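PDB 4R84: sialyltransferase 0160 from Photobacterium damselae, which probably transfers sialic acid from CMP-sialic acid to galactose-terminated acceptor sugars, forming alpha-2,6 linkages. Local coordinates for residues A[115-120]-A[196-201]; A[225-230]-A[286-291]; A[38-43]-A[83-88]. All blocks are in the same frame, centred on the assembly; numbering follows the deposited sequence.

Contact 1: residues A[115-120]-A[196-201]; sequences VVAPTL and RLNIEF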
loop_
_atom_site.group_PDB
_atom_site.type_symbol
_atom_site.label_atom_id
_atom_site.label_comp_id
_atom_site.label_asym_id
_atom_site.label_seq_id
_atom_site.Cartn_x
_atom_site.Cartn_y
_atom_site.Cartn_z
ATOM N N VAL A 115 -22.190 2.338 -18.365
ATOM C CA VAL A 115 -22.729 1.574 -17.238
ATOM C C VAL A 115 -21.762 0.481 -16.880
ATOM O O VAL A 115 -21.372 -0.315 -17.739
ATOM C CB VAL A 115 -24.111 0.984 -17.576
ATOM C CG1 VAL A 115 -24.593 0.036 -16.473
ATOM C CG2 VAL A 115 -25.109 2.110 -17.818
ATOM N N VAL A 116 -21.343 0.479 -15.621
ATOM C CA VAL A 116 -20.308 -0.441 -15.161
ATOM C C VAL A 116 -20.790 -1.271 -13.994
ATOM O O VAL A 116 -21.703 -0.891 -13.270
ATOM C CB VAL A 116 -19.019 0.311 -14.753
ATOM C CG1 VAL A 116 -18.481 1.070 -15.970
ATOM C CG2 VAL A 116 -19.290 1.260 -13.602
ATOM N N ALA A 117 -20.131 -2.406 -13.803
ATOM C CA ALA A 117 -20.379 -3.225 -12.632
ATOM C C ALA A 117 -19.897 -2.492 -11.390
ATOM O O ALA A 117 -18.950 -1.711 -11.448
ATOM C CB ALA A 117 -19.661 -4.567 -12.769
ATOM N N PRO A 118 -20.528 -2.755 -10.246
ATOM C CA PRO A 118 -19.952 -2.210 -9.018
ATOM C C PRO A 118 -18.588 -2.842 -8.748
ATOM O O PRO A 118 -18.316 -3.941 -9.246
ATOM C CB PRO A 118 -20.951 -2.617 -7.940
ATOM C CG PRO A 118 -21.623 -3.853 -8.505
ATOM C CD PRO A 118 -21.730 -3.567 -9.991
ATOM N N THR A 119 -17.770 -2.148 -7.968
ATOM C CA THR A 119 -16.426 -2.619 -7.614
ATOM C C THR A 119 -16.337 -2.757 -6.114
ATOM O O THR A 119 -16.730 -1.832 -5.371
ATOM C CB THR A 119 -15.330 -1.651 -8.119
ATOM O OG1 THR A 119 -15.387 -1.568 -9.547
ATOM C CG2 THR A 119 -13.923 -2.140 -7.698
ATOM N N LEU A 120 -15.848 -3.920 -5.673
ATOM C CA LEU A 120 -15.543 -4.153 -4.270
ATOM C C LEU A 120 -14.027 -4.166 -4.136
ATOM O O LEU A 120 -13.362 -4.945 -4.819
ATOM C CB LEU A 120 -16.139 -5.475 -3.778
ATOM C CG LEU A 120 -15.753 -5.884 -2.359
ATOM C CD1 LEU A 120 -16.395 -4.942 -1.337
ATOM C CD2 LEU A 120 -16.117 -7.332 -2.093
ATOM N N ARG A 196 -23.642 -7.958 -11.183
ATOM C CA ARG A 196 -22.266 -8.209 -11.623
ATOM C C ARG A 196 -21.325 -7.613 -10.590
ATOM O O ARG A 196 -21.718 -6.697 -9.880
ATOM C CB ARG A 196 -21.994 -7.578 -13.001
ATOM C CG ARG A 196 -22.679 -8.219 -14.180
ATOM C CD ARG A 196 -22.162 -7.615 -15.479
ATOM N NE ARG A 196 -22.524 -6.206 -15.647
ATOM C CZ ARG A 196 -21.706 -5.273 -16.143
ATOM N NH1 ARG A 196 -20.456 -5.587 -16.466
ATOM N NH2 ARG A 196 -22.119 -4.012 -16.274
ATOM N N LEU A 197 -20.094 -8.107 -10.499
ATOM C CA LEU A 197 -19.151 -7.535 -9.544
ATOM C C LEU A 197 -17.706 -7.619 -10.031
ATOM O O LEU A 197 -17.276 -8.666 -10.504
ATOM C CB LEU A 197 -19.280 -8.243 -8.183
ATOM C CG LEU A 197 -18.330 -7.720 -7.093
ATOM C CD1 LEU A 197 -18.733 -6.288 -6.710
ATOM C CD2 LEU A 197 -18.343 -8.660 -5.885
ATOM N N ASN A 198 -16.983 -6.502 -9.923
ATOM C CA ASN A 198 -15.531 -6.494 -10.049
ATOM C C ASN A 198 -14.907 -6.458 -8.664
ATOM O O ASN A 198 -15.314 -5.670 -7.808
ATOM C CB ASN A 198 -15.044 -5.287 -10.851
ATOM C CG ASN A 198 -15.377 -5.395 -12.321
ATOM O OD1 ASN A 198 -15.321 -6.476 -12.907
ATOM N ND2 ASN A 198 -15.747 -4.276 -12.919
ATOM N N ILE A 199 -13.904 -7.297 -8.449
ATOM C CA ILE A 199 -13.178 -7.263 -7.191
ATOM C C ILE A 199 -11.744 -6.841 -7.445
ATOM O O ILE A 199 -11.090 -7.370 -8.343
ATOM C CB ILE A 199 -13.197 -8.633 -6.476
ATOM C CG1 ILE A 199 -14.630 -9.042 -6.120
ATOM C CG2 ILE A 199 -12.292 -8.608 -5.235
ATOM C CD1 ILE A 199 -14.746 -10.461 -5.591
ATOM N N GLU A 200 -11.285 -5.849 -6.686
ATOM C CA GLU A 200 -9.881 -5.437 -6.688
ATOM C C GLU A 200 -9.235 -5.905 -5.396
ATOM O O GLU A 200 -9.769 -5.629 -4.321
ATOM C CB GLU A 200 -9.750 -3.926 -6.801
ATOM C CG GLU A 200 -10.135 -3.349 -8.155
ATOM C CD GLU A 200 -10.192 -1.834 -8.149
ATOM O OE1 GLU A 200 -9.913 -1.203 -7.105
ATOM O OE2 GLU A 200 -10.543 -1.259 -9.195
ATOM N N PHE A 201 -8.084 -6.582 -5.491
ATOM C CA PHE A 201 -7.374 -7.064 -4.309
ATOM C C PHE A 201 -6.150 -6.211 -4.023
ATOM O O PHE A 201 -5.492 -5.754 -4.952
ATOM C CB PHE A 201 -6.916 -8.509 -4.487
ATOM C CG PHE A 201 -8.021 -9.515 -4.429
ATOM C CD1 PHE A 201 -8.838 -9.615 -3.305
ATOM C CD2 PHE A 201 -8.187 -10.422 -5.464
ATOM C CE1 PHE A 201 -9.844 -10.577 -3.249
ATOM C CE2 PHE A 201 -9.188 -11.391 -5.406
ATOM C CZ PHE A 201 -10.010 -11.465 -4.290
HETATM O O HOH W 1 -17.589 -3.075 -15.134
HETATM O O HOH W 2 -14.055 -1.532 -11.761
#
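Thr119 and Leu120 pair with Asn198 and Ile199 as neighbouring parallel strands. Asn198 N donates to Pro118 O at 3.0 Å. Leu120 N donates to Asn198 O at 2.8 Å, and Glu200 N to Leu120 O at 2.9 Å. Asn198 is thus gripped through both its backbone N and its O. On the face carrying Thr119 and Asn198, the methyl CG2 of Thr119 rests 3.8 Å from CD of the Glu200 carboxylate. A chi1 of -61° puts this methyl anti to the backbone N and leaves OG1 to meet a water at 2.6 Å, which Asn198 ND2 reaches only weakly. On the Leu120 face, CD1 of Leu197 comes back across the seam to lie 4.0 Å from Leu120 CB. Tyr190 of helix 181-192 covers this pair.

Ahead of the paired strands, Ala117 CB sits over the centre of the Arg196 guanidinium, 3.9 Å above its plane. A bend at chi3 (-67°) folds the arginine back over this methyl. Its far end is anchored by salt bridges to Glu42 and Asp91. Pro118 CD packs 3.1 Å from Arg196 O, a buried carbonyl with no polar partner in the model. The seam joins strand 106-125, which runs on from the N-terminal beta domain, to the Rossmann sheet. The carboxylates of Glu42 and Asp91 probably balance the charge of the guanidinium and, with the Ala117 methyl over one face, fix its position.

Contact 2: residues A[225-230]-A[286-291]; sequences VKISHI and KLYDTD
His229 lies between two aspartates that approach it in different ways. Asp289 brings its backbone O over one face of the imidazole, 3.5 Å above the ring plane and offset toward the rim. Its carboxylate, turned 72° from the ring, brings OD2 to 3.4 Å from His229 CD2. Asp291 comes to the edge instead. Its OD2 lies in the ring plane, 3.1 Å from His229 CE1, with the carboxylate turned 64° from the ring. The Asp291 and His229 side chains cross at about a right angle. A water sits among His229 NE2 and OD1 of both aspartates, 3.0 Å from NE2. Asp291 OD1 also forms a salt bridge with Lys318.

Tyr288 carries the apolar half of the contact. Ile227 and Ile230 both meet its ring obliquely. Ile227 CB lies 3.7 Å from Tyr288 CE1, and Ile230 CD1 lies 3.6 Å from Tyr288 CB. Tyr288 CG is anti to the carbonyl carbon (chi1 -57°), which turns the ring back along strand 225-233 to Ile227. Ile216 of helix 213-219 and Leu267 of helix 252-267 also pack on the tyrosine.

The backbones begin to pair as parallel strands here. Ile230 N donates to Asp289 O at 2.9 Å, and Asp291 N to Ile230 O at 3.0 Å. Asp289 O therefore serves the strand bond while also lying over the imidazole. This pairing of strands 225-233 and 290-294 inside the sheet combines an apolar grip on Tyr288 with two carboxylates, one of them partly offset by Lys318, that would probably polarise the His229 ring.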
loop_
_atom_site.group_PDB
_atom_site.type_symbol
_atom_site.label_atom_id
_atom_site.label_comp_id
_atom_site.label_asym_id
_atom_site.label_seq_id
_atom_site.Cartn_x
_atom_site.Cartn_y
_atom_site.Cartn_z
ATOM N N VAL A 225 -18.744 -12.535 -11.525
ATOM C CA VAL A 225 -17.705 -11.953 -10.650
ATOM C C VAL A 225 -16.356 -11.990 -11.353
ATOM O O VAL A 225 -15.914 -13.047 -11.802
ATOM C CB VAL A 225 -17.599 -12.715 -9.313
ATOM C CG1 VAL A 225 -16.499 -12.112 -8.433
ATOM C CG2 VAL A 225 -18.929 -12.695 -8.588
ATOM N N LYS A 226 -15.707 -10.840 -11.451
ATOM C CA LYS A 226 -14.400 -10.768 -12.090
ATOM C C LYS A 226 -13.388 -10.189 -11.122
ATOM O O LYS A 226 -13.652 -9.172 -10.484
ATOM C CB LYS A 226 -14.454 -9.908 -13.354
ATOM C CG LYS A 226 -13.131 -9.836 -14.121
ATOM C CD LYS A 226 -13.308 -9.229 -15.505
ATOM C CE LYS A 226 -11.977 -8.770 -16.101
ATOM N NZ LYS A 226 -11.501 -7.513 -15.447
ATOM N N ILE A 227 -12.230 -10.831 -11.033
ATOM C CA ILE A 227 -11.101 -10.252 -10.313
ATOM C C ILE A 227 -10.454 -9.278 -11.288
ATOM O O ILE A 227 -9.780 -9.686 -12.244
ATOM C CB ILE A 227 -10.095 -11.301 -9.845
ATOM C CG1 ILE A 227 -10.794 -12.468 -9.131
ATOM C CG2 ILE A 227 -9.034 -10.660 -8.950
ATOM C CD1 ILE A 227 -11.720 -12.057 -7.968
ATOM N N SER A 228 -10.710 -7.989 -11.092
ATOM C CA SER A 228 -10.324 -7.003 -12.091
ATOM C C SER A 228 -8.891 -6.497 -11.903
ATOM O O SER A 228 -8.288 -5.978 -12.832
ATOM C CB SER A 228 -11.298 -5.825 -12.078
ATOM O OG SER A 228 -11.387 -5.216 -10.795
ATOM N N HIS A 229 -8.365 -6.598 -10.693
ATOM C CA HIS A 229 -7.013 -6.105 -10.431
ATOM C C HIS A 229 -6.442 -6.652 -9.126
ATOM O O HIS A 229 -7.168 -6.838 -8.156
ATOM C CB HIS A 229 -6.999 -4.586 -10.361
ATOM C CG HIS A 229 -5.648 -3.996 -10.605
ATOM N ND1 HIS A 229 -4.765 -3.709 -9.584
ATOM C CD2 HIS A 229 -5.013 -3.672 -11.755
ATOM C CE1 HIS A 229 -3.652 -3.218 -10.095
ATOM N NE2 HIS A 229 -3.774 -3.187 -11.409
ATOM N N ILE A 230 -5.123 -6.876 -9.102
ATOM C CA ILE A 230 -4.437 -7.311 -7.890
ATOM C C ILE A 230 -3.251 -6.377 -7.696
ATOM O O ILE A 230 -2.499 -6.154 -8.635
ATOM C CB ILE A 230 -3.945 -8.768 -8.002
ATOM C CG1 ILE A 230 -5.111 -9.703 -8.290
ATOM C CG2 ILE A 230 -3.210 -9.205 -6.721
ATOM C CD1 ILE A 230 -4.689 -11.166 -8.490
ATOM N N LYS A 286 0.396 -13.483 -14.537
ATOM C CA LYS A 286 0.116 -14.391 -15.657
ATOM C C LYS A 286 -1.360 -14.741 -15.725
ATOM O O LYS A 286 -1.847 -15.257 -16.731
ATOM C CB LYS A 286 0.936 -15.682 -15.525
ATOM C CG LYS A 286 2.452 -15.545 -15.631
ATOM C CD LYS A 286 2.907 -15.348 -17.067
ATOM C CE LYS A 286 3.081 -13.897 -17.434
ATOM N NZ LYS A 286 3.520 -13.762 -18.853
ATOM N N LEU A 287 -2.073 -14.480 -14.642
ATOM C CA LEU A 287 -3.473 -14.888 -14.550
ATOM C C LEU A 287 -4.453 -13.738 -14.359
ATOM O O LEU A 287 -5.632 -13.848 -14.730
ATOM C CB LEU A 287 -3.641 -15.891 -13.405
ATOM C CG LEU A 287 -2.803 -17.164 -13.541
ATOM C CD1 LEU A 287 -2.960 -18.054 -12.314
ATOM C CD2 LEU A 287 -3.169 -17.928 -14.797
ATOM N N TYR A 288 -3.971 -12.645 -13.779
ATOM C CA TYR A 288 -4.779 -11.469 -13.490
ATOM C C TYR A 288 -3.964 -10.224 -13.761
ATOM O O TYR A 288 -2.732 -10.284 -13.798
ATOM C CB TYR A 288 -5.237 -11.454 -12.030
ATOM C CG TYR A 288 -6.012 -12.678 -11.627
ATOM C CD1 TYR A 288 -7.376 -12.767 -11.860
ATOM C CD2 TYR A 288 -5.362 -13.766 -11.031
ATOM C CE1 TYR A 288 -8.088 -13.910 -11.506
ATOM C CE2 TYR A 288 -6.055 -14.898 -10.670
ATOM C CZ TYR A 288 -7.419 -14.968 -10.914
ATOM O OH TYR A 288 -8.108 -16.098 -10.559
ATOM N N ASP A 289 -4.650 -9.102 -13.944
ATOM C CA ASP A 289 -3.995 -7.801 -14.043
ATOM C C ASP A 289 -3.393 -7.443 -12.688
ATOM O O ASP A 289 -4.117 -7.070 -11.770
ATOM C CB ASP A 289 -4.988 -6.731 -14.494
ATOM C CG ASP A 289 -4.323 -5.404 -14.789
ATOM O OD1 ASP A 289 -3.075 -5.332 -14.755
ATOM O OD2 ASP A 289 -5.048 -4.441 -15.102
ATOM N N THR A 290 -2.068 -7.536 -12.600
ATOM C CA THR A 290 -1.346 -7.472 -11.336
ATOM C C THR A 290 -0.202 -6.475 -11.378
ATOM O O THR A 290 0.571 -6.454 -12.334
ATOM C CB THR A 290 -0.739 -8.850 -10.965
ATOM O OG1 THR A 290 -1.771 -9.838 -10.912
ATOM C CG2 THR A 290 0.003 -8.795 -9.615
ATOM N N ASP A 291 -0.102 -5.663 -10.332
ATOM C CA ASP A 291 1.066 -4.822 -10.105
ATOM C C ASP A 291 1.811 -5.358 -8.893
ATOM O O ASP A 291 1.186 -5.603 -7.851
ATOM C CB ASP A 291 0.669 -3.371 -9.855
ATOM C CG ASP A 291 0.007 -2.726 -11.049
ATOM O OD1 ASP A 291 0.398 -3.030 -12.194
ATOM O OD2 ASP A 291 -0.912 -1.913 -10.828
HETATM O O HOH W 3 -7.587 -9.319 -13.903
HETATM O O HOH W 4 -1.901 -3.185 -13.709
#

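Contact 3: residues A[38-43]-A[83-88]; sequences ADVVET and FVAPEL
Glu42 and Ala85 mark the closest backbone approach, CA to CA 4.8 Å, where the segments leaving strands 31-41 and 81-84 run with directions 76° apart. One backbone bond joins them: Thr43 N donates to Ala85 O at 2.8 Å, from above the carbonyl plane.

Glu42 carries most of the side-chain contact. Its extended chain reaches along residues 86 to 88, and its OE2 takes the N-H of Leu88 at 2.8 Å. The bond is nearly straight at the hydrogen, but the donor lies 60° out of the carboxylate plane. Glu42 CG lies 3.3 Å from Pro86 O, a buried carbonyl with no polar partner in the model. Beyond the two segments, Arg196 makes a salt bridge with OE2 and Asn195 donates to OE1.

Ala85 CB points toward residues 38-43. It touches Val41 O at 3.4 Å and Val40 CG1 at 3.7 Å. Val40 CB also lies at the edge of the Phe83 ring, and that ring packs edge-to-face with Tyr94.

Thr43 covers the outer side. Its backbone has the left-handed conformation, with positive phi. OG1 sits between the backbone N and the carbonyl carbon (chi1 80°) and donates to Glu42 O at 2.6 Å, on a lone pair. This leaves the methyl CG2 to lie 3.6 Å from Glu87 OE2. The Glu87 side chain crosses that of Glu42 at about a right angle.

The contact ties together the segments that leave strands 31-41 and 81-84 at the base of the N-terminal PKD-like beta domain. With a backbone N-H, an arginine and an amide on its carboxylate, Glu42 is well compensated and probably stays ionised despite being buried.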
loop_
_atom_site.group_PDB
_atom_site.type_symbol
_atom_site.label_atom_id
_atom_site.label_comp_id
_atom_site.label_asym_id
_atom_site.label_seq_id
_atom_site.Cartn_x
_atom_site.Cartn_y
_atom_site.Cartn_z
ATOM N N ALA A 38 -18.636 9.735 -18.118
ATOM C CA ALA A 38 -18.702 9.293 -16.740
ATOM C C ALA A 38 -19.070 7.828 -16.685
ATOM O O ALA A 38 -19.826 7.346 -17.531
ATOM C CB ALA A 38 -19.714 10.128 -15.966
ATOM N N ASP A 39 -18.538 7.122 -15.684
ATOM C CA ASP A 39 -19.000 5.766 -15.386
ATOM C C ASP A 39 -20.190 5.848 -14.440
ATOM O O ASP A 39 -20.175 6.634 -13.496
ATOM C CB ASP A 39 -17.889 4.919 -14.745
ATOM C CG ASP A 39 -16.783 4.566 -15.723
ATOM O OD1 ASP A 39 -16.958 4.802 -16.941
ATOM O OD2 ASP A 39 -15.746 4.032 -15.273
ATOM N N VAL A 40 -21.228 5.063 -14.708
ATOM C CA VAL A 40 -22.363 4.986 -13.798
ATOM C C VAL A 40 -22.513 3.537 -13.361
ATOM O O VAL A 40 -22.662 2.626 -14.189
ATOM C CB VAL A 40 -23.675 5.512 -14.444
ATOM C CG1 VAL A 40 -24.790 5.648 -13.394
ATOM C CG2 VAL A 40 -23.443 6.864 -15.141
ATOM N N VAL A 41 -22.451 3.310 -12.052
ATOM C CA VAL A 41 -22.586 1.972 -11.523
ATOM C C VAL A 41 -24.021 1.507 -11.701
ATOM O O VAL A 41 -24.947 2.291 -11.511
ATOM C CB VAL A 41 -22.188 1.922 -10.038
ATOM C CG1 VAL A 41 -22.437 0.535 -9.464
ATOM C CG2 VAL A 41 -20.720 2.308 -9.914
ATOM N N GLU A 42 -24.186 0.252 -12.102
ATOM C CA GLU A 42 -25.527 -0.349 -12.229
ATOM C C GLU A 42 -26.411 -0.009 -11.030
ATOM O O GLU A 42 -25.984 -0.136 -9.888
ATOM C CB GLU A 42 -25.417 -1.872 -12.370
ATOM C CG GLU A 42 -24.802 -2.331 -13.671
ATOM C CD GLU A 42 -24.805 -3.838 -13.862
ATOM O OE1 GLU A 42 -24.947 -4.614 -12.880
ATOM O OE2 GLU A 42 -24.680 -4.259 -15.026
ATOM N N THR A 43 -27.643 0.395 -11.334
ATOM C CA THR A 43 -28.706 0.818 -10.402
ATOM C C THR A 43 -28.530 2.225 -9.821
ATOM O O THR A 43 -29.466 2.753 -9.221
ATOM C CB THR A 43 -28.909 -0.169 -9.193
ATOM O OG1 THR A 43 -27.911 0.054 -8.195
ATOM C CG2 THR A 43 -28.920 -1.635 -9.641
ATOM N N PHE A 83 -30.754 9.699 -15.439
ATOM C CA PHE A 83 -30.392 8.438 -16.060
ATOM C C PHE A 83 -30.194 7.431 -14.930
ATOM O O PHE A 83 -29.320 7.620 -14.073
ATOM C CB PHE A 83 -29.112 8.604 -16.894
ATOM C CG PHE A 83 -28.540 7.320 -17.443
ATOM C CD1 PHE A 83 -28.906 6.861 -18.699
ATOM C CD2 PHE A 83 -27.584 6.597 -16.724
ATOM C CE1 PHE A 83 -28.355 5.692 -19.214
ATOM C CE2 PHE A 83 -27.039 5.424 -17.228
ATOM C CZ PHE A 83 -27.417 4.976 -18.476
ATOM N N VAL A 84 -31.016 6.383 -14.913
ATOM C CA VAL A 84 -30.839 5.287 -13.964
ATOM C C VAL A 84 -30.163 4.123 -14.664
ATOM O O VAL A 84 -30.712 3.572 -15.619
ATOM C CB VAL A 84 -32.170 4.799 -13.379
ATOM C CG1 VAL A 84 -31.926 3.672 -12.366
ATOM C CG2 VAL A 84 -32.924 5.957 -12.740
ATOM N N ALA A 85 -28.954 3.775 -14.226
ATOM C CA ALA A 85 -28.197 2.710 -14.872
ATOM C C ALA A 85 -28.870 1.354 -14.716
ATOM O O ALA A 85 -29.119 0.904 -13.598
ATOM C CB ALA A 85 -26.766 2.649 -14.312
ATOM N N PRO A 86 -29.145 0.683 -15.841
ATOM C CA PRO A 86 -29.748 -0.652 -15.825
ATOM C C PRO A 86 -28.765 -1.720 -15.385
ATOM O O PRO A 86 -27.543 -1.467 -15.375
ATOM C CB PRO A 86 -30.153 -0.873 -17.286
ATOM C CG PRO A 86 -29.236 -0.013 -18.059
ATOM C CD PRO A 86 -28.990 1.201 -17.212
ATOM N N GLU A 87 -29.288 -2.896 -15.047
ATOM C CA GLU A 87 -28.458 -4.062 -14.765
ATOM C C GLU A 87 -28.275 -4.859 -16.049
ATOM O O GLU A 87 -29.243 -5.314 -16.657
ATOM C CB GLU A 87 -29.072 -4.924 -13.653
ATOM C CG GLU A 87 -29.008 -4.237 -12.303
ATOM C CD GLU A 87 -29.907 -4.867 -11.267
ATOM O OE1 GLU A 87 -31.095 -5.101 -11.554
ATOM O OE2 GLU A 87 -29.421 -5.125 -10.161
ATOM N N LEU A 88 -27.017 -4.995 -16.464
ATOM C CA LEU A 88 -26.664 -5.508 -17.777
ATOM C C LEU A 88 -25.830 -6.773 -17.669
ATOM O O LEU A 88 -25.359 -7.114 -16.592
ATOM C CB LEU A 88 -25.889 -4.446 -18.554
ATOM C CG LEU A 88 -26.577 -3.102 -18.750
ATOM C CD1 LEU A 88 -25.616 -2.125 -19.411
ATOM C CD2 LEU A 88 -27.850 -3.256 -19.580
#

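How the contacts relate
The three contacts line up from the N-terminal beta domain into the Rossmann sheet. Contacts 3 and 1 have centres 12 Å apart. They share the salt bridge from Arg196 NH2 to Glu42 OE2 (2.9 Å), and Val116 N probably bonds to Val40 O. Contacts 1 and 2 are also 12 Å apart, between centres. They adjoin in the sheet, with Ile199 N 2.8 Å from Lys226 O in a probable hydrogen bond. Contacts 2 and 3 lie 23 Å apart, between centres, and do not touch. The sheet runs through all three. The bound CMP-3-fluoro-Neu5Ac is held by residues between 128 and 453, in the cleft between the two Rossmann domains, as in other GT-B enzymes.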